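Long-range contact in flagellar hook associated protein type 3 FlgL (Legionella pneumophila subsp. pneumophila, PDB 5YTI), which probably serves as a structural component of the bacterial flagellum, as a hook-associated protein of the flagellin family: residues M226-V240 with P255-F269. Numbering follows the deposited sequence.
Sequences MTFALNSQGNLVVMV and PDDAPLYQEGSAIGF
The carboxylate of Asp256 takes two hydrogen bonds from Ser232, in the turn that joins strands 224-230 and 236-242. OD1 accepts the backbone N of Ser232 at 2.8 Å through its syn lone pair, and the bond is almost straight (177°). OD2 receives Ser232 OG at 2.6 Å, on its syn side but 31° out of the carboxylate plane. With both oxygens engaged, the carboxylate is held against rotation. Further along, Val238 N donates to Pro259 O at 3.2 Å, and Val237 forms a single beta bridge with Leu260. Val238 CG2 rests 3.5 Å from Tyr261 CB. CG of Tyr261 lies anti to its backbone N, which carries the ring toward Phe228. The edge of Phe228 meets the face of Tyr261 with the planes 71° apart, a T-shaped pair. Val276 and Pro280 touch both side chains. Val240 CG1 makes a CH-pi contact over the centre of the Phe269 ring, 3.9 Å from its centroid. CE of Met226, modelled as selenomethionine, lies 3.8 Å from Ile267 CG2. The connection thus runs along strand 236-240 in the same direction, tied by exposed Ser232-Asp256 bonds, one backbone bond and Tyr261 packing, while Met226-Ile267 and Val240-Phe269 join the two sheets.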
loop_
_atom_site.group_PDB
_atom_site.type_symbol
_atom_site.label_atom_id
_atom_site.label_comp_id
_atom_site.label_asym_id
_atom_site.label_seq_id
_atom_site.Cartn_x
_atom_site.Cartn_y
_atom_site.Cartn_z
HETATM N N MSE A 226 20.164 12.217 -4.142
HETATM C CA MSE A 226 20.476 13.488 -3.505
HETATM C C MSE A 226 21.930 13.438 -3.139
HETATM O O MSE A 226 22.388 12.532 -2.427
HETATM C CB MSE A 226 19.617 13.681 -2.252
HETATM C CG MSE A 226 19.794 15.064 -1.611
HETATM SE SE MSE A 226 18.829 15.229 0.108
HETATM C CE MSE A 226 17.443 16.299 -0.780
ATOM N N THR A 227 22.668 14.415 -3.623
ATOM C CA THR A 227 24.108 14.392 -3.535
ATOM C C THR A 227 24.493 15.763 -2.954
ATOM O O THR A 227 24.074 16.817 -3.477
ATOM C CB THR A 227 24.730 14.091 -4.944
ATOM O OG1 THR A 227 23.797 14.432 -5.979
ATOM C CG2 THR A 227 25.022 12.577 -5.156
ATOM N N PHE A 228 25.228 15.752 -1.841
ATOM C CA PHE A 228 25.779 16.992 -1.266
ATOM C C PHE A 228 27.181 17.284 -1.821
ATOM O O PHE A 228 28.074 16.428 -1.787
ATOM C CB PHE A 228 25.814 16.914 0.282
ATOM C CG PHE A 228 24.474 16.625 0.894
ATOM C CD1 PHE A 228 23.589 17.635 1.153
ATOM C CD2 PHE A 228 24.085 15.339 1.148
ATOM C CE1 PHE A 228 22.339 17.366 1.650
ATOM C CE2 PHE A 228 22.835 15.059 1.651
ATOM C CZ PHE A 228 21.957 16.073 1.894
ATOM N N ALA A 229 27.395 18.480 -2.353
ATOM C CA ALA A 229 28.745 18.829 -2.804
ATOM C C ALA A 229 28.990 20.347 -2.823
ATOM O O ALA A 229 28.193 21.115 -2.255
ATOM C CB ALA A 229 29.049 18.179 -4.163
ATOM N N LEU A 230 30.083 20.760 -3.490
ATOM C CA LEU A 230 30.685 22.105 -3.315
ATOM C C LEU A 230 30.456 23.149 -4.407
ATOM O O LEU A 230 30.528 22.877 -5.613
ATOM C CB LEU A 230 32.196 21.973 -3.074
ATOM C CG LEU A 230 32.556 21.254 -1.765
ATOM C CD1 LEU A 230 34.040 20.904 -1.746
ATOM C CD2 LEU A 230 32.153 22.095 -0.552
ATOM N N ASN A 231 30.162 24.351 -3.925
ATOM C CA ASN A 231 30.261 25.591 -4.693
ATOM C C ASN A 231 31.683 25.797 -5.172
ATOM O O ASN A 231 32.640 25.307 -4.551
ATOM C CB ASN A 231 29.909 26.797 -3.805
ATOM C CG ASN A 231 28.498 27.294 -4.016
ATOM O OD1 ASN A 231 27.822 26.892 -4.961
ATOM N ND2 ASN A 231 28.050 28.188 -3.144
ATOM N N SER A 232 31.827 26.548 -6.260
ATOM C CA SER A 232 33.138 27.035 -6.648
ATOM C C SER A 232 33.679 28.009 -5.564
ATOM O O SER A 232 34.894 28.094 -5.359
ATOM C CB SER A 232 33.072 27.648 -8.044
ATOM O OG SER A 232 32.601 26.669 -8.963
ATOM N N GLN A 233 32.767 28.697 -4.863
ATOM C CA GLN A 233 33.054 29.445 -3.602
ATOM C C GLN A 233 33.533 28.581 -2.406
ATOM O O GLN A 233 34.496 28.944 -1.723
ATOM C CB GLN A 233 31.799 30.207 -3.152
ATOM C CG GLN A 233 31.331 31.263 -4.144
ATOM C CD GLN A 233 29.845 31.177 -4.470
ATOM O OE1 GLN A 233 29.401 30.321 -5.260
ATOM N NE2 GLN A 233 29.071 32.082 -3.889
ATOM N N GLY A 234 32.857 27.463 -2.135
ATOM C CA GLY A 234 33.285 26.560 -1.078
ATOM C C GLY A 234 32.139 26.116 -0.210
ATOM O O GLY A 234 32.243 25.121 0.496
ATOM N N ASN A 235 31.051 26.876 -0.254
ATOM C CA ASN A 235 29.777 26.478 0.369
ATOM C C ASN A 235 29.207 25.076 -0.025
ATOM O O ASN A 235 29.155 24.703 -1.213
ATOM C CB ASN A 235 28.700 27.547 0.092
ATOM C CG ASN A 235 28.564 28.547 1.220
ATOM O OD1 ASN A 235 28.783 29.740 1.027
ATOM N ND2 ASN A 235 28.199 28.061 2.416
ATOM N N LEU A 236 28.759 24.323 0.987
ATOM C CA LEU A 236 28.066 23.055 0.766
ATOM C C LEU A 236 26.736 23.306 0.071
ATOM O O LEU A 236 26.063 24.319 0.337
ATOM C CB LEU A 236 27.802 22.350 2.089
ATOM C CG LEU A 236 28.735 21.215 2.483
ATOM C CD1 LEU A 236 28.616 20.945 3.980
ATOM C CD2 LEU A 236 28.414 19.974 1.654
ATOM N N VAL A 237 26.341 22.376 -0.794
ATOM C CA VAL A 237 25.218 22.617 -1.690
ATOM C C VAL A 237 24.475 21.297 -1.933
ATOM O O VAL A 237 25.031 20.223 -1.741
ATOM C CB VAL A 237 25.740 23.305 -2.993
ATOM C CG1 VAL A 237 25.856 22.324 -4.152
ATOM C CG2 VAL A 237 24.880 24.503 -3.387
ATOM N N VAL A 238 23.209 21.382 -2.324
ATOM C CA VAL A 238 22.332 20.202 -2.389
ATOM C C VAL A 238 21.840 19.976 -3.801
ATOM O O VAL A 238 21.232 20.882 -4.421
ATOM C CB VAL A 238 21.089 20.372 -1.479
ATOM C CG1 VAL A 238 20.064 19.261 -1.680
ATOM C CG2 VAL A 238 21.514 20.410 -0.037
HETATM N N MSE A 239 22.085 18.768 -4.304
HETATM C CA MSE A 239 21.698 18.456 -5.674
HETATM C C MSE A 239 20.816 17.265 -5.709
HETATM O O MSE A 239 20.934 16.361 -4.894
HETATM C CB MSE A 239 22.949 18.273 -6.507
HETATM C CG MSE A 239 23.478 19.679 -6.731
HETATM SE SE MSE A 239 25.144 19.670 -7.755
HETATM C CE MSE A 239 26.310 18.759 -6.440
ATOM N N VAL A 240 19.896 17.279 -6.658
ATOM C CA VAL A 240 19.014 16.146 -6.869
ATOM C C VAL A 240 18.804 15.910 -8.345
ATOM O O VAL A 240 18.546 16.842 -9.126
ATOM C CB VAL A 240 17.639 16.361 -6.184
ATOM C CG1 VAL A 240 16.632 15.303 -6.606
ATOM C CG2 VAL A 240 17.790 16.342 -4.675
ATOM N N PRO A 255 26.991 22.812 -10.052
ATOM C CA PRO A 255 26.972 23.157 -8.624
ATOM C C PRO A 255 26.664 24.643 -8.343
ATOM O O PRO A 255 25.953 24.970 -7.401
ATOM C CB PRO A 255 28.369 22.751 -8.157
ATOM C CG PRO A 255 28.717 21.596 -9.052
ATOM C CD PRO A 255 28.097 21.898 -10.393
ATOM N N ASP A 256 27.159 25.530 -9.184
ATOM C CA ASP A 256 27.041 26.954 -8.922
ATOM C C ASP A 256 25.664 27.567 -9.201
ATOM O O ASP A 256 25.381 28.683 -8.744
ATOM C CB ASP A 256 28.136 27.708 -9.675
ATOM C CG ASP A 256 29.479 27.612 -8.982
ATOM O OD1 ASP A 256 29.544 27.105 -7.837
ATOM O OD2 ASP A 256 30.475 28.056 -9.580
ATOM N N ASP A 257 24.803 26.857 -9.926
ATOM C CA ASP A 257 23.397 27.276 -10.070
ATOM C C ASP A 257 22.546 26.662 -8.935
ATOM O O ASP A 257 21.321 26.768 -8.923
ATOM C CB ASP A 257 22.839 26.900 -11.464
ATOM C CG ASP A 257 23.310 27.854 -12.580
ATOM O OD1 ASP A 257 23.176 29.097 -12.445
ATOM O OD2 ASP A 257 23.806 27.364 -13.615
ATOM N N ALA A 258 23.205 26.048 -7.961
ATOM C CA ALA A 258 22.508 25.185 -7.012
ATOM C C ALA A 258 22.072 25.883 -5.709
ATOM O O ALA A 258 22.771 26.776 -5.210
ATOM C CB ALA A 258 23.385 23.979 -6.689
ATOM N N PRO A 259 20.910 25.480 -5.148
ATOM C CA PRO A 259 20.566 25.943 -3.780
ATOM C C PRO A 259 21.527 25.417 -2.717
ATOM O O PRO A 259 21.968 24.278 -2.797
ATOM C CB PRO A 259 19.137 25.390 -3.536
ATOM C CG PRO A 259 18.863 24.445 -4.665
ATOM C CD PRO A 259 19.777 24.810 -5.815
ATOM N N LEU A 260 21.819 26.237 -1.716
ATOM C CA LEU A 260 22.751 25.848 -0.656
ATOM C C LEU A 260 21.975 25.197 0.515
ATOM O O LEU A 260 20.769 25.385 0.663
ATOM C CB LEU A 260 23.605 27.038 -0.192
ATOM C CG LEU A 260 23.494 28.335 -1.028
ATOM C CD1 LEU A 260 22.386 29.274 -0.518
ATOM C CD2 LEU A 260 24.833 29.065 -1.044
ATOM N N TYR A 261 22.688 24.417 1.318
ATOM C CA TYR A 261 22.103 23.571 2.354
ATOM C C TYR A 261 21.950 24.339 3.674
ATOM O O TYR A 261 22.953 24.578 4.363
ATOM C CB TYR A 261 22.992 22.312 2.550
ATOM C CG TYR A 261 22.795 21.542 3.850
ATOM C CD1 TYR A 261 21.622 20.835 4.094
ATOM C CD2 TYR A 261 23.795 21.505 4.826
ATOM C CE1 TYR A 261 21.445 20.132 5.276
ATOM C CE2 TYR A 261 23.613 20.805 6.011
ATOM C CZ TYR A 261 22.432 20.121 6.227
ATOM O OH TYR A 261 22.232 19.418 7.386
ATOM N N GLN A 262 20.709 24.734 4.003
ATOM C CA GLN A 262 20.374 25.246 5.337
ATOM C C GLN A 262 19.953 24.020 6.241
ATOM O O GLN A 262 19.011 23.275 5.949
ATOM C CB GLN A 262 19.343 26.437 5.261
ATOM C CG GLN A 262 19.375 27.439 6.451
ATOM C CD GLN A 262 18.688 28.803 6.182
ATOM O OE1 GLN A 262 17.960 28.949 5.205
ATOM N NE2 GLN A 262 18.914 29.801 7.068
ATOM N N GLU A 263 20.730 23.775 7.295
ATOM C CA GLU A 263 20.357 22.817 8.332
ATOM C C GLU A 263 18.863 22.897 8.702
ATOM O O GLU A 263 18.321 23.966 8.944
ATOM C CB GLU A 263 21.218 23.047 9.577
ATOM C CG GLU A 263 21.092 21.937 10.583
ATOM C CD GLU A 263 22.146 22.024 11.645
ATOM O OE1 GLU A 263 23.074 22.853 11.485
ATOM O OE2 GLU A 263 22.032 21.262 12.637
ATOM N N GLY A 264 18.208 21.747 8.726
ATOM C CA GLY A 264 16.795 21.639 9.109
ATOM C C GLY A 264 15.838 22.427 8.225
ATOM O O GLY A 264 14.751 22.841 8.676
ATOM N N SER A 265 16.253 22.622 6.964
ATOM C CA SER A 265 15.477 23.360 5.946
ATOM C C SER A 265 14.799 22.421 4.954
ATOM O O SER A 265 15.340 21.352 4.602
ATOM C CB SER A 265 16.385 24.318 5.183
ATOM O OG SER A 265 15.667 25.429 4.668
ATOM N N ALA A 266 13.613 22.846 4.515
ATOM C CA ALA A 266 12.740 22.050 3.627
ATOM C C ALA A 266 13.181 22.118 2.150
ATOM O O ALA A 266 13.107 23.172 1.498
ATOM C CB ALA A 266 11.269 22.466 3.777
ATOM N N ILE A 267 13.651 20.962 1.675
ATOM C CA ILE A 267 14.059 20.741 0.313
ATOM C C ILE A 267 12.861 20.175 -0.418
ATOM O O ILE A 267 12.250 19.217 0.036
ATOM C CB ILE A 267 15.165 19.699 0.223
ATOM C CG1 ILE A 267 16.260 20.006 1.236
ATOM C CG2 ILE A 267 15.711 19.684 -1.179
ATOM C CD1 ILE A 267 16.842 21.405 1.098
ATOM N N GLY A 268 12.512 20.776 -1.547
ATOM C CA GLY A 268 11.344 20.340 -2.281
ATOM C C GLY A 268 11.593 20.211 -3.770
ATOM O O GLY A 268 12.246 21.080 -4.404
ATOM N N PHE A 269 11.049 19.127 -4.310
ATOM C CA PHE A 269 11.071 18.872 -5.726
ATOM C C PHE A 269 9.926 17.954 -6.150
ATOM O O PHE A 269 9.419 17.135 -5.385
ATOM C CB PHE A 269 12.435 18.294 -6.155
ATOM C CG PHE A 269 12.818 17.017 -5.454
ATOM C CD1 PHE A 269 13.451 17.048 -4.229
ATOM C CD2 PHE A 269 12.550 15.776 -6.032
ATOM C CE1 PHE A 269 13.815 15.878 -3.600
ATOM C CE2 PHE A 269 12.867 14.588 -5.377
ATOM C CZ PHE A 269 13.511 14.643 -4.163
#